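Local structure of cyclopropane mycolic acid synthase MmaA2 (Mycobacterium tuberculosis, 1TPY) at residues Q13-L18 with T197-G202; F22-L25 with T30-Y33; A121-F126 with E140-D145. The protein transfers a methylene group from S-adenosyl-L-methionine to a double bond of mycolic acids, building the cis-cyclopropane rings of the mycobacterial cell envelope. All coordinates share one frame; numbering follows the deposited sequence.

The three contacts line one continuous site, that of the cofactor product S-adenosyl-L-homocysteine and the lipid-like cetyl-trimethyl-ammonium, in a Rossmann-type methyltransferase. Along the chain, interaction 1 joins helix 9-16 to the end of helix 186-199 and so encloses both others; interaction 2, just after helix 9-16, closes before interaction 3 opens. The centres of interactions 1 and 2 lie about 15 Å apart, as do those of 1 and 3, whereas those of 2 and 3 are about 23 Å apart. Interaction 1 is the middle piece: H15 reaches Y33 and Y16 reaches H141, each through a probable hydrogen bond. Adenine is held at interaction 3, the carboxylate end of the cofactor at interaction 2.

Interaction 1 (Q13-L18 with T197-G202). With 16A (cetyl-trimethyl-ammonium), chain D; SAH (S-adenosyl-L-homocysteine), chain C.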
loop_
_atom_site.group_PDB
_atom_site.type_symbol
_atom_site.label_atom_id
_atom_site.label_comp_id
_atom_site.label_asym_id
_atom_site.label_seq_id
_atom_site.Cartn_x
_atom_site.Cartn_y
_atom_site.Cartn_z
ATOM N N GLN A 13 -7.779 0.751 -11.163
ATOM C CA GLN A 13 -7.176 0.166 -12.360
ATOM C C GLN A 13 -6.523 1.213 -13.270
ATOM O O GLN A 13 -5.527 0.930 -13.933
ATOM C CB GLN A 13 -8.227 -0.632 -13.144
ATOM C CG GLN A 13 -8.606 -1.948 -12.478
ATOM C CD GLN A 13 -9.707 -2.702 -13.210
ATOM O OE1 GLN A 13 -10.027 -3.839 -12.862
ATOM N NE2 GLN A 13 -10.294 -2.069 -14.223
ATOM N N ALA A 14 -7.086 2.418 -13.294
ATOM C CA ALA A 14 -6.553 3.505 -14.114
ATOM C C ALA A 14 -5.085 3.747 -13.782
ATOM O O ALA A 14 -4.339 4.299 -14.588
ATOM C CB ALA A 14 -7.362 4.784 -13.884
ATOM N N HIS A 15 -4.670 3.335 -12.591
ATOM C CA HIS A 15 -3.279 3.501 -12.196
ATOM C C HIS A 15 -2.470 2.204 -12.325
ATOM O O HIS A 15 -1.512 2.139 -13.097
ATOM C CB HIS A 15 -3.183 4.002 -10.749
ATOM C CG HIS A 15 -1.791 4.361 -10.328
ATOM N ND1 HIS A 15 -1.289 5.642 -10.429
ATOM C CD2 HIS A 15 -0.779 3.598 -9.852
ATOM C CE1 HIS A 15 -0.028 5.652 -10.034
ATOM N NE2 HIS A 15 0.307 4.424 -9.681
ATOM N N TYR A 16 -2.862 1.170 -11.582
ATOM C CA TYR A 16 -2.111 -0.084 -11.583
ATOM C C TYR A 16 -2.149 -0.954 -12.826
ATOM O O TYR A 16 -1.333 -1.866 -12.962
ATOM C CB TYR A 16 -2.495 -0.925 -10.361
ATOM C CG TYR A 16 -2.389 -0.140 -9.082
ATOM C CD1 TYR A 16 -3.498 0.519 -8.555
ATOM C CD2 TYR A 16 -1.159 0.035 -8.453
ATOM C CE1 TYR A 16 -3.384 1.337 -7.439
ATOM C CE2 TYR A 16 -1.033 0.852 -7.337
ATOM C CZ TYR A 16 -2.144 1.500 -6.838
ATOM O OH TYR A 16 -2.014 2.321 -5.751
ATOM N N ASP A 17 -3.081 -0.698 -13.734
ATOM C CA ASP A 17 -3.138 -1.497 -14.950
ATOM C C ASP A 17 -2.509 -0.765 -16.132
ATOM O O ASP A 17 -2.619 -1.205 -17.275
ATOM C CB ASP A 17 -4.583 -1.897 -15.261
ATOM C CG ASP A 17 -5.057 -3.068 -14.409
ATOM O OD1 ASP A 17 -6.263 -3.376 -14.422
ATOM O OD2 ASP A 17 -4.213 -3.692 -13.732
ATOM N N LEU A 18 -1.833 0.345 -15.845
ATOM C CA LEU A 18 -1.169 1.129 -16.884
ATOM C C LEU A 18 -0.267 0.233 -17.735
ATOM O O LEU A 18 -0.374 0.207 -18.960
ATOM C CB LEU A 18 -0.319 2.235 -16.249
ATOM C CG LEU A 18 0.415 3.127 -17.253
ATOM C CD1 LEU A 18 -0.614 3.882 -18.094
ATOM C CD2 LEU A 18 1.324 4.101 -16.526
ATOM N N THR A 197 -6.499 13.832 -9.938
ATOM C CA THR A 197 -6.974 13.878 -11.313
ATOM C C THR A 197 -6.204 13.007 -12.301
ATOM O O THR A 197 -6.808 12.372 -13.167
ATOM C CB THR A 197 -6.969 15.340 -11.833
ATOM O OG1 THR A 197 -7.871 16.127 -11.045
ATOM C CG2 THR A 197 -7.392 15.401 -13.292
ATOM N N GLU A 198 -4.880 12.958 -12.174
ATOM C CA GLU A 198 -4.076 12.187 -13.121
ATOM C C GLU A 198 -3.330 10.980 -12.565
ATOM O O GLU A 198 -2.786 10.188 -13.333
ATOM C CB GLU A 198 -3.051 13.110 -13.795
ATOM C CG GLU A 198 -3.603 14.454 -14.261
ATOM C CD GLU A 198 -2.575 15.271 -15.030
ATOM O OE1 GLU A 198 -2.657 16.519 -15.000
ATOM O OE2 GLU A 198 -1.692 14.666 -15.675
ATOM N N ILE A 199 -3.302 10.824 -11.244
ATOM C CA ILE A 199 -2.554 9.719 -10.648
ATOM C C ILE A 199 -3.378 8.709 -9.867
ATOM O O ILE A 199 -3.388 7.521 -10.191
ATOM C CB ILE A 199 -1.434 10.261 -9.716
ATOM C CG1 ILE A 199 -0.646 11.361 -10.438
ATOM C CG2 ILE A 199 -0.507 9.130 -9.297
ATOM C CD1 ILE A 199 0.022 10.904 -11.738
ATOM N N PHE A 200 -4.055 9.184 -8.826
ATOM C CA PHE A 200 -4.867 8.321 -7.987
ATOM C C PHE A 200 -6.306 8.783 -7.838
ATOM O O PHE A 200 -6.706 9.249 -6.775
ATOM C CB PHE A 200 -4.248 8.209 -6.592
ATOM C CG PHE A 200 -2.904 7.549 -6.578
ATOM C CD1 PHE A 200 -1.794 8.217 -6.062
ATOM C CD2 PHE A 200 -2.743 6.259 -7.072
ATOM C CE1 PHE A 200 -0.544 7.604 -6.039
ATOM C CE2 PHE A 200 -1.498 5.640 -7.051
ATOM C CZ PHE A 200 -0.396 6.317 -6.533
ATOM N N PRO A 201 -7.107 8.673 -8.904
ATOM C CA PRO A 201 -8.499 9.106 -8.759
ATOM C C PRO A 201 -9.112 8.322 -7.597
ATOM O O PRO A 201 -8.798 7.145 -7.406
ATOM C CB PRO A 201 -9.118 8.719 -10.097
ATOM C CG PRO A 201 -7.973 8.870 -11.046
ATOM C CD PRO A 201 -6.808 8.269 -10.287
ATOM N N GLY A 202 -9.969 8.974 -6.817
ATOM C CA GLY A 202 -10.594 8.302 -5.690
ATOM C C GLY A 202 -9.674 8.192 -4.486
ATOM O O GLY A 202 -10.097 7.765 -3.417
HETATM C C1 16A D . 3.851 7.244 -3.363
HETATM C C2 16A D . 2.443 7.837 -3.307
HETATM C C3 16A D . 2.415 9.061 -2.377
HETATM C C4 16A D . 1.067 9.758 -2.251
HETATM C C5 16A D . 1.204 10.955 -1.295
HETATM C C6 16A D . -0.079 11.767 -1.060
HETATM C C7 16A D . -0.711 12.524 -2.255
HETATM C C8 16A D . -2.201 12.931 -2.151
HETATM C C9 16A D . -3.210 11.830 -1.746
HETATM C C10 16A D . -3.371 10.644 -2.725
HETATM C C11 16A D . -3.991 9.352 -2.136
HETATM C C12 16A D . -3.751 8.076 -2.957
HETATM C C13 16A D . -2.633 7.211 -2.363
HETATM C C14 16A D . -2.341 5.996 -3.241
HETATM C C15 16A D . -1.046 5.356 -2.713
HETATM C C16 16A D . -0.647 4.221 -3.677
HETATM N N1 16A D . 0.590 3.331 -3.589
HETATM C C17 16A D . 0.967 2.388 -4.468
HETATM C C18 16A D . 1.840 4.166 -3.420
HETATM C C19 16A D . 0.504 2.519 -2.315
HETATM N N SAH C . 0.275 -3.885 -1.025
HETATM C CA SAH C . 1.106 -3.779 -2.224
HETATM C CB SAH C . 0.426 -2.922 -3.322
HETATM C CG SAH C . 0.014 -1.494 -2.965
HETATM S SD SAH C . -0.754 -0.606 -4.347
HETATM C C SAH C . 2.477 -3.190 -1.886
HETATM O O SAH C . 2.653 -2.732 -0.742
HETATM O OXT SAH C . 3.354 -3.178 -2.770
HETATM C "C5'" SAH C . -2.485 -0.498 -3.820
HETATM C "C4'" SAH C . -3.152 -1.882 -3.864
HETATM O "O4'" SAH C . -4.402 -1.929 -3.135
HETATM C "C3'" SAH C . -3.471 -2.357 -5.281
HETATM O "O3'" SAH C . -3.127 -3.750 -5.395
HETATM C "C2'" SAH C . -4.951 -2.136 -5.401
HETATM O "O2'" SAH C . -5.531 -2.967 -6.422
HETATM C "C1'" SAH C . -5.404 -2.460 -4.015
HETATM N N9 SAH C . -6.784 -1.934 -3.650
HETATM C C8 SAH C . -7.316 -0.685 -3.704
HETATM N N7 SAH C . -8.543 -0.560 -3.309
HETATM C C5 SAH C . -8.871 -1.871 -2.950
HETATM C C6 SAH C . -10.047 -2.482 -2.435
HETATM N N6 SAH C . -11.161 -1.799 -2.184
HETATM N N1 SAH C . -10.018 -3.835 -2.189
HETATM C C2 SAH C . -8.889 -4.538 -2.442
HETATM N N3 SAH C . -7.726 -4.076 -2.927
HETATM C C4 SAH C . -7.793 -2.716 -3.160
#
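H15 and F200 make a buried aromatic contact, tied down by one hydrogen bond, between the end of helix 9-16 and the turn that leaves helix 186-199, beside the cofactor and the detergent-filled pocket, which probably takes the acyl chain of the substrate. CG of H15 stands anti to its own N (chi1 -173°), which carries the imidazole across to the other segment. There ND1 donates to O of I199 at 2.8 Å; the bond is bent, with an N-H...O angle of 138°, and the donor sits above the carbonyl plane. F200 lays CE2 over the centre of the imidazole, 3.3 Å from H15 CE1, with the two ring planes 33° apart. CG2 of I199 fills in beside the same imidazole, 3.6 Å from CE1 of H15. One face of the F200 ring carries the detergent chain, 16A C14 over its centre; CG2 of I199 lies against the opposite face, toward the rim. Y16 comes in next to them, its OH 3.6 Å from F200 CE2 and hydrogen-bonded to H141, while its CE2 lies 3.3 Å from SAH SD. Y16 thus stands where the cofactor sulfur and the ammonium head of the detergent come together. Helix 256-275 backs the contact, with Y262 meeting the H15 ring and Y265 edge-to-face with F200, while Q99 of helix 97-108 touches Y16.

Interaction 2 (F22-L25 with T30-Y33). With SAH (S-adenosyl-L-homocysteine), chain C; 16A (cetyl-trimethyl-ammonium), chain D.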
loop_
_atom_site.group_PDB
_atom_site.type_symbol
_atom_site.label_atom_id
_atom_site.label_comp_id
_atom_site.label_asym_id
_atom_site.label_seq_id
_atom_site.Cartn_x
_atom_site.Cartn_y
_atom_site.Cartn_z
ATOM N N PHE A 22 5.991 -0.734 -17.560
ATOM C CA PHE A 22 6.256 0.644 -17.159
ATOM C C PHE A 22 6.661 0.706 -15.695
ATOM O O PHE A 22 7.653 1.348 -15.346
ATOM C CB PHE A 22 5.025 1.524 -17.381
ATOM C CG PHE A 22 5.270 2.980 -17.103
ATOM C CD1 PHE A 22 5.946 3.775 -18.025
ATOM C CD2 PHE A 22 4.871 3.549 -15.894
ATOM C CE1 PHE A 22 6.224 5.116 -17.747
ATOM C CE2 PHE A 22 5.147 4.890 -15.610
ATOM C CZ PHE A 22 5.825 5.670 -16.540
ATOM N N PHE A 23 5.896 0.037 -14.836
ATOM C CA PHE A 23 6.203 0.035 -13.413
ATOM C C PHE A 23 7.538 -0.633 -13.133
ATOM O O PHE A 23 8.254 -0.235 -12.214
ATOM C CB PHE A 23 5.089 -0.659 -12.617
ATOM C CG PHE A 23 3.851 0.183 -12.459
ATOM C CD1 PHE A 23 2.666 -0.172 -13.089
ATOM C CD2 PHE A 23 3.886 1.354 -11.703
ATOM C CE1 PHE A 23 1.534 0.626 -12.978
ATOM C CE2 PHE A 23 2.757 2.161 -11.585
ATOM C CZ PHE A 23 1.577 1.796 -12.225
ATOM N N ARG A 24 7.886 -1.639 -13.931
ATOM C CA ARG A 24 9.153 -2.335 -13.732
ATOM C C ARG A 24 10.344 -1.407 -13.955
ATOM O O ARG A 24 11.449 -1.688 -13.505
ATOM C CB ARG A 24 9.255 -3.546 -14.665
ATOM C CG ARG A 24 9.175 -4.888 -13.938
ATOM C CD ARG A 24 9.576 -6.050 -14.846
ATOM N NE ARG A 24 8.548 -6.364 -15.833
ATOM C CZ ARG A 24 7.375 -6.921 -15.543
ATOM N NH1 ARG A 24 7.071 -7.226 -14.289
ATOM N NH2 ARG A 24 6.505 -7.180 -16.511
ATOM N N LEU A 25 10.112 -0.302 -14.651
ATOM C CA LEU A 25 11.169 0.669 -14.928
ATOM C C LEU A 25 11.670 1.383 -13.678
ATOM O O LEU A 25 12.830 1.787 -13.624
ATOM C CB LEU A 25 10.687 1.729 -15.920
ATOM C CG LEU A 25 10.284 1.295 -17.332
ATOM C CD1 LEU A 25 9.853 2.524 -18.120
ATOM C CD2 LEU A 25 11.453 0.590 -18.028
ATOM N N THR A 30 11.114 -6.613 -6.727
ATOM C CA THR A 30 9.938 -7.290 -6.176
ATOM C C THR A 30 8.648 -6.569 -6.552
ATOM O O THR A 30 7.555 -7.024 -6.224
ATOM C CB THR A 30 9.965 -7.345 -4.639
ATOM O OG1 THR A 30 9.698 -6.037 -4.120
ATOM C CG2 THR A 30 11.315 -7.823 -4.134
ATOM N N GLN A 31 8.784 -5.430 -7.220
ATOM C CA GLN A 31 7.631 -4.643 -7.637
ATOM C C GLN A 31 6.776 -4.205 -6.446
ATOM O O GLN A 31 5.553 -4.085 -6.550
ATOM C CB GLN A 31 6.774 -5.437 -8.633
ATOM C CG GLN A 31 7.549 -6.049 -9.793
ATOM C CD GLN A 31 8.372 -5.031 -10.565
ATOM O OE1 GLN A 31 7.860 -4.002 -11.010
ATOM N NE2 GLN A 31 9.662 -5.323 -10.735
ATOM N N THR A 32 7.421 -3.986 -5.304
ATOM C CA THR A 32 6.706 -3.514 -4.129
ATOM C C THR A 32 6.419 -2.055 -4.462
ATOM O O THR A 32 7.267 -1.358 -5.010
ATOM C CB THR A 32 7.566 -3.617 -2.856
ATOM O OG1 THR A 32 7.859 -4.995 -2.593
ATOM C CG2 THR A 32 6.822 -3.034 -1.671
ATOM N N TYR A 33 5.214 -1.602 -4.149
ATOM C CA TYR A 33 4.819 -0.248 -4.484
ATOM C C TYR A 33 4.242 0.421 -3.247
ATOM O O TYR A 33 3.040 0.660 -3.156
ATOM C CB TYR A 33 3.783 -0.321 -5.607
ATOM C CG TYR A 33 3.569 0.951 -6.396
ATOM C CD1 TYR A 33 2.602 1.000 -7.395
ATOM C CD2 TYR A 33 4.325 2.098 -6.150
ATOM C CE1 TYR A 33 2.385 2.150 -8.132
ATOM C CE2 TYR A 33 4.118 3.265 -6.888
ATOM C CZ TYR A 33 3.141 3.277 -7.880
ATOM O OH TYR A 33 2.914 4.404 -8.631
HETATM N N SAH C . 0.275 -3.885 -1.025
HETATM C CA SAH C . 1.106 -3.779 -2.224
HETATM C CB SAH C . 0.426 -2.922 -3.322
HETATM C CG SAH C . 0.014 -1.494 -2.965
HETATM S SD SAH C . -0.754 -0.606 -4.347
HETATM C C SAH C . 2.477 -3.190 -1.886
HETATM O O SAH C . 2.653 -2.732 -0.742
HETATM O OXT SAH C . 3.354 -3.178 -2.770
HETATM C "C5'" SAH C . -2.485 -0.498 -3.820
HETATM C "C4'" SAH C . -3.152 -1.882 -3.864
HETATM O "O4'" SAH C . -4.402 -1.929 -3.135
HETATM C "C3'" SAH C . -3.471 -2.357 -5.281
HETATM O "O3'" SAH C . -3.127 -3.750 -5.395
HETATM C "C2'" SAH C . -4.951 -2.136 -5.401
HETATM O "O2'" SAH C . -5.531 -2.967 -6.422
HETATM C "C1'" SAH C . -5.404 -2.460 -4.015
HETATM N N9 SAH C . -6.784 -1.934 -3.650
HETATM C C8 SAH C . -7.316 -0.685 -3.704
HETATM N N7 SAH C . -8.543 -0.560 -3.309
HETATM C C5 SAH C . -8.871 -1.871 -2.950
HETATM C C6 SAH C . -10.047 -2.482 -2.435
HETATM N N6 SAH C . -11.161 -1.799 -2.184
HETATM N N1 SAH C . -10.018 -3.835 -2.189
HETATM C C2 SAH C . -8.889 -4.538 -2.442
HETATM N N3 SAH C . -7.726 -4.076 -2.927
HETATM C C4 SAH C . -7.793 -2.716 -3.160
HETATM C C1 16A D . 3.851 7.244 -3.363
HETATM C C2 16A D . 2.443 7.837 -3.307
HETATM C C3 16A D . 2.415 9.061 -2.377
HETATM C C4 16A D . 1.067 9.758 -2.251
HETATM C C5 16A D . 1.204 10.955 -1.295
HETATM C C6 16A D . -0.079 11.767 -1.060
HETATM C C7 16A D . -0.711 12.524 -2.255
HETATM C C8 16A D . -2.201 12.931 -2.151
HETATM C C9 16A D . -3.210 11.830 -1.746
HETATM C C10 16A D . -3.371 10.644 -2.725
HETATM C C11 16A D . -3.991 9.352 -2.136
HETATM C C12 16A D . -3.751 8.076 -2.957
HETATM C C13 16A D . -2.633 7.211 -2.363
HETATM C C14 16A D . -2.341 5.996 -3.241
HETATM C C15 16A D . -1.046 5.356 -2.713
HETATM C C16 16A D . -0.647 4.221 -3.677
HETATM N N1 16A D . 0.590 3.331 -3.589
HETATM C C17 16A D . 0.967 2.388 -4.468
HETATM C C18 16A D . 1.840 4.166 -3.420
HETATM C C19 16A D . 0.504 2.519 -2.315
HETATM O O HOH W 1 11.780 -3.274 -11.397
#
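Q31, F23 and R24 carry most of this contact, in which the loop after helix 20-24 folds back on that helix and then runs into the cofactor pocket of the Rossmann-type methyltransferase fold. Q31 turns its side chain back at chi2 (-55°), which lays the amide against the aliphatic part of R24: CG of R24 is 3.3 Å from NE2 of Q31 and about as far from OE1. That is van der Waals contact; the polar tie is a water that accepts from Q31 NE2 at 3.0 Å and lies 2.7 Å from R24 O, while NE2 also bonds to O of P29. Deeper in, F23 meets Y33. Their side chains cross at about a right angle, CE2 of F23 lying 3.5 Å from CE1 of Y33, and the ring planes are 55° apart. W75 and Y262 pack around F23, and the hydroxyl of Y33 is hydrogen-bonded to Y265 and H15, so the tyrosine ring is fixed at its far end too. One face of that ring receives the detergent head, with 16A C17 over its centre. Y33 is also a cofactor-binding residue through its backbone: its N donates to SAH OXT at 2.8 Å in an almost straight bond, 176° at the hydrogen.

Interaction 3 (A121-F126 with E140-D145); sequences AGWEQF and EHFGHD. With SAH (S-adenosyl-L-homocysteine), chain C; 16A (cetyl-trimethyl-ammonium), chain D.
W123 and F142 form the tight part of this contact, an edge-to-face pair beside the adenine of the cofactor. The edge of the indole points at the phenyl face of F142: NE1 of W123 lies over the centre of the F142 ring, 3.6 Å from CD2 of F142, and the planes of the five-membered ring and the phenyl are 55° apart. W123 holds CG between its own N and carbonyl carbon (chi1 52°), which sets the pyrrole side toward F142. The purine meets F142 at its rim, with CE2 of F142 3.6 Å from SAH C5, and the polar edge of the base is read by the 3-10 segment 123-125. W123 N donates to SAH N1 at 3.2 Å, and SAH N6 donates to OE1 of E124 at 3.0 Å, an almost straight bond (172°). E124 is positioned in turn by a salt bridge from OE2 to R146, so one carboxylate serves base and protein together.

Beyond the rings the segments touch no further, and a water takes over. It donates to E124 OE2 and to F142 O, each at 3.1 Å, and accepts a weak bond from W123 NE1. Exposed Q125 and D145 lie well away from the opposite segment. Strand 67-71 supports both rings through I71, F150 of helix 147-157 packs against the pair, and the two segments flank strand 132-136 in the chain, which lies inside the sheet between strands 67-71 and 163-171.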
loop_
_atom_site.group_PDB
_atom_site.type_symbol
_atom_site.label_atom_id
_atom_site.label_comp_id
_atom_site.label_asym_id
_atom_site.label_seq_id
_atom_site.Cartn_x
_atom_site.Cartn_y
_atom_site.Cartn_z
ATOM N N ALA A 121 -10.728 -8.871 -6.831
ATOM C CA ALA A 121 -11.886 -8.437 -6.063
ATOM C C ALA A 121 -11.462 -7.510 -4.926
ATOM O O ALA A 121 -10.285 -7.439 -4.572
ATOM C CB ALA A 121 -12.608 -9.660 -5.492
ATOM N N GLY A 122 -12.424 -6.798 -4.358
ATOM C CA GLY A 122 -12.104 -5.907 -3.262
ATOM C C GLY A 122 -12.396 -6.606 -1.953
ATOM O O GLY A 122 -12.952 -7.706 -1.944
ATOM N N TRP A 123 -12.007 -5.994 -0.844
ATOM C CA TRP A 123 -12.291 -6.591 0.449
ATOM C C TRP A 123 -13.808 -6.617 0.590
ATOM O O TRP A 123 -14.368 -7.532 1.191
ATOM C CB TRP A 123 -11.696 -5.757 1.592
ATOM C CG TRP A 123 -12.073 -4.307 1.538
ATOM C CD1 TRP A 123 -11.390 -3.307 0.912
ATOM C CD2 TRP A 123 -13.253 -3.703 2.085
ATOM N NE1 TRP A 123 -12.071 -2.118 1.031
ATOM C CE2 TRP A 123 -13.218 -2.334 1.746
ATOM C CE3 TRP A 123 -14.339 -4.187 2.826
ATOM C CZ2 TRP A 123 -14.226 -1.442 2.123
ATOM C CZ3 TRP A 123 -15.341 -3.301 3.200
ATOM C CH2 TRP A 123 -15.277 -1.947 2.849
ATOM N N GLU A 124 -14.475 -5.615 0.025
ATOM C CA GLU A 124 -15.923 -5.561 0.140
ATOM C C GLU A 124 -16.621 -6.799 -0.430
ATOM O O GLU A 124 -17.772 -7.073 -0.108
ATOM C CB GLU A 124 -16.485 -4.263 -0.482
ATOM C CG GLU A 124 -15.831 -3.740 -1.754
ATOM C CD GLU A 124 -14.584 -2.883 -1.512
ATOM O OE1 GLU A 124 -13.503 -3.452 -1.253
ATOM O OE2 GLU A 124 -14.683 -1.638 -1.590
ATOM N N GLN A 125 -15.907 -7.564 -1.245
ATOM C CA GLN A 125 -16.460 -8.773 -1.846
ATOM C C GLN A 125 -15.906 -10.035 -1.190
ATOM O O GLN A 125 -16.245 -11.147 -1.590
ATOM C CB GLN A 125 -16.147 -8.807 -3.343
ATOM C CG GLN A 125 -16.855 -7.733 -4.160
ATOM C CD GLN A 125 -16.297 -7.616 -5.568
ATOM O OE1 GLN A 125 -17.040 -7.398 -6.523
ATOM N NE2 GLN A 125 -14.983 -7.743 -5.701
ATOM N N PHE A 126 -15.063 -9.856 -0.181
ATOM C CA PHE A 126 -14.450 -10.982 0.516
ATOM C C PHE A 126 -15.060 -11.175 1.909
ATOM O O PHE A 126 -15.161 -10.221 2.682
ATOM C CB PHE A 126 -12.949 -10.733 0.644
ATOM C CG PHE A 126 -12.159 -11.957 0.974
ATOM C CD1 PHE A 126 -11.887 -12.907 -0.005
ATOM C CD2 PHE A 126 -11.687 -12.166 2.266
ATOM C CE1 PHE A 126 -11.150 -14.050 0.299
ATOM C CE2 PHE A 126 -10.955 -13.301 2.581
ATOM C CZ PHE A 126 -10.684 -14.246 1.594
ATOM N N GLU A 140 -5.625 3.886 1.399
ATOM C CA GLU A 140 -5.760 5.212 0.803
ATOM C C GLU A 140 -6.784 5.238 -0.336
ATOM O O GLU A 140 -7.362 6.283 -0.637
ATOM C CB GLU A 140 -4.398 5.696 0.287
ATOM C CG GLU A 140 -3.284 5.718 1.341
ATOM C CD GLU A 140 -2.495 4.414 1.421
ATOM O OE1 GLU A 140 -3.111 3.329 1.389
ATOM O OE2 GLU A 140 -1.253 4.476 1.526
ATOM N N HIS A 141 -7.005 4.080 -0.953
ATOM C CA HIS A 141 -7.952 3.938 -2.063
ATOM C C HIS A 141 -9.378 3.620 -1.618
ATOM O O HIS A 141 -10.328 3.847 -2.360
ATOM C CB HIS A 141 -7.504 2.813 -3.001
ATOM C CG HIS A 141 -6.303 3.145 -3.827
ATOM N ND1 HIS A 141 -6.344 4.047 -4.869
ATOM C CD2 HIS A 141 -5.031 2.682 -3.780
ATOM C CE1 HIS A 141 -5.150 4.124 -5.429
ATOM N NE2 HIS A 141 -4.335 3.306 -4.788
ATOM N N PHE A 142 -9.521 3.079 -0.416
ATOM C CA PHE A 142 -10.830 2.687 0.091
ATOM C C PHE A 142 -11.909 3.762 0.072
ATOM O O PHE A 142 -13.065 3.474 -0.231
ATOM C CB PHE A 142 -10.698 2.136 1.515
ATOM C CG PHE A 142 -9.919 0.852 1.606
ATOM C CD1 PHE A 142 -9.651 0.282 2.843
ATOM C CD2 PHE A 142 -9.421 0.232 0.464
ATOM C CE1 PHE A 142 -8.895 -0.884 2.949
ATOM C CE2 PHE A 142 -8.664 -0.934 0.561
ATOM C CZ PHE A 142 -8.399 -1.493 1.810
ATOM N N GLY A 143 -11.530 4.994 0.387
ATOM C CA GLY A 143 -12.499 6.074 0.429
ATOM C C GLY A 143 -12.970 6.231 1.863
ATOM O O GLY A 143 -13.284 5.241 2.524
ATOM N N HIS A 144 -13.012 7.460 2.361
ATOM C CA HIS A 144 -13.438 7.697 3.738
ATOM C C HIS A 144 -14.809 7.101 4.030
ATOM O O HIS A 144 -15.049 6.583 5.123
ATOM C CB HIS A 144 -13.467 9.201 4.043
ATOM C CG HIS A 144 -12.121 9.858 4.008
ATOM N ND1 HIS A 144 -10.949 9.152 3.845
ATOM C CD2 HIS A 144 -11.762 11.158 4.131
ATOM C CE1 HIS A 144 -9.926 9.988 3.870
ATOM N NE2 HIS A 144 -10.392 11.212 4.042
ATOM N N ASP A 145 -15.705 7.175 3.050
ATOM C CA ASP A 145 -17.060 6.664 3.208
ATOM C C ASP A 145 -17.136 5.155 3.421
ATOM O O ASP A 145 -18.197 4.629 3.741
ATOM C CB ASP A 145 -17.910 7.068 1.998
ATOM C CG ASP A 145 -17.461 6.398 0.715
ATOM O OD1 ASP A 145 -16.241 6.176 0.543
ATOM O OD2 ASP A 145 -18.331 6.105 -0.132
HETATM N N SAH C . 0.275 -3.885 -1.025
HETATM C CA SAH C . 1.106 -3.779 -2.224
HETATM C CB SAH C . 0.426 -2.922 -3.322
HETATM C CG SAH C . 0.014 -1.494 -2.965
HETATM S SD SAH C . -0.754 -0.606 -4.347
HETATM C C SAH C . 2.477 -3.190 -1.886
HETATM O O SAH C . 2.653 -2.732 -0.742
HETATM O OXT SAH C . 3.354 -3.178 -2.770
HETATM C "C5'" SAH C . -2.485 -0.498 -3.820
HETATM C "C4'" SAH C . -3.152 -1.882 -3.864
HETATM O "O4'" SAH C . -4.402 -1.929 -3.135
HETATM C "C3'" SAH C . -3.471 -2.357 -5.281
HETATM O "O3'" SAH C . -3.127 -3.750 -5.395
HETATM C "C2'" SAH C . -4.951 -2.136 -5.401
HETATM O "O2'" SAH C . -5.531 -2.967 -6.422
HETATM C "C1'" SAH C . -5.404 -2.460 -4.015
HETATM N N9 SAH C . -6.784 -1.934 -3.650
HETATM C C8 SAH C . -7.316 -0.685 -3.704
HETATM N N7 SAH C . -8.543 -0.560 -3.309
HETATM C C5 SAH C . -8.871 -1.871 -2.950
HETATM C C6 SAH C . -10.047 -2.482 -2.435
HETATM N N6 SAH C . -11.161 -1.799 -2.184
HETATM N N1 SAH C . -10.018 -3.835 -2.189
HETATM C C2 SAH C . -8.889 -4.538 -2.442
HETATM N N3 SAH C . -7.726 -4.076 -2.927
HETATM C C4 SAH C . -7.793 -2.716 -3.160
HETATM C C1 16A D . 3.851 7.244 -3.363
HETATM C C2 16A D . 2.443 7.837 -3.307
HETATM C C3 16A D . 2.415 9.061 -2.377
HETATM C C4 16A D . 1.067 9.758 -2.251
HETATM C C5 16A D . 1.204 10.955 -1.295
HETATM C C6 16A D . -0.079 11.767 -1.060
HETATM C C7 16A D . -0.711 12.524 -2.255
HETATM C C8 16A D . -2.201 12.931 -2.151
HETATM C C9 16A D . -3.210 11.830 -1.746
HETATM C C10 16A D . -3.371 10.644 -2.725
HETATM C C11 16A D . -3.991 9.352 -2.136
HETATM C C12 16A D . -3.751 8.076 -2.957
HETATM C C13 16A D . -2.633 7.211 -2.363
HETATM C C14 16A D . -2.341 5.996 -3.241
HETATM C C15 16A D . -1.046 5.356 -2.713
HETATM C C16 16A D . -0.647 4.221 -3.677
HETATM N N1 16A D . 0.590 3.331 -3.589
HETATM C C17 16A D . 0.967 2.388 -4.468
HETATM C C18 16A D . 1.840 4.166 -3.420
HETATM C C19 16A D . 0.504 2.519 -2.315
HETATM O O HOH W 2 -12.951 0.422 -0.046
#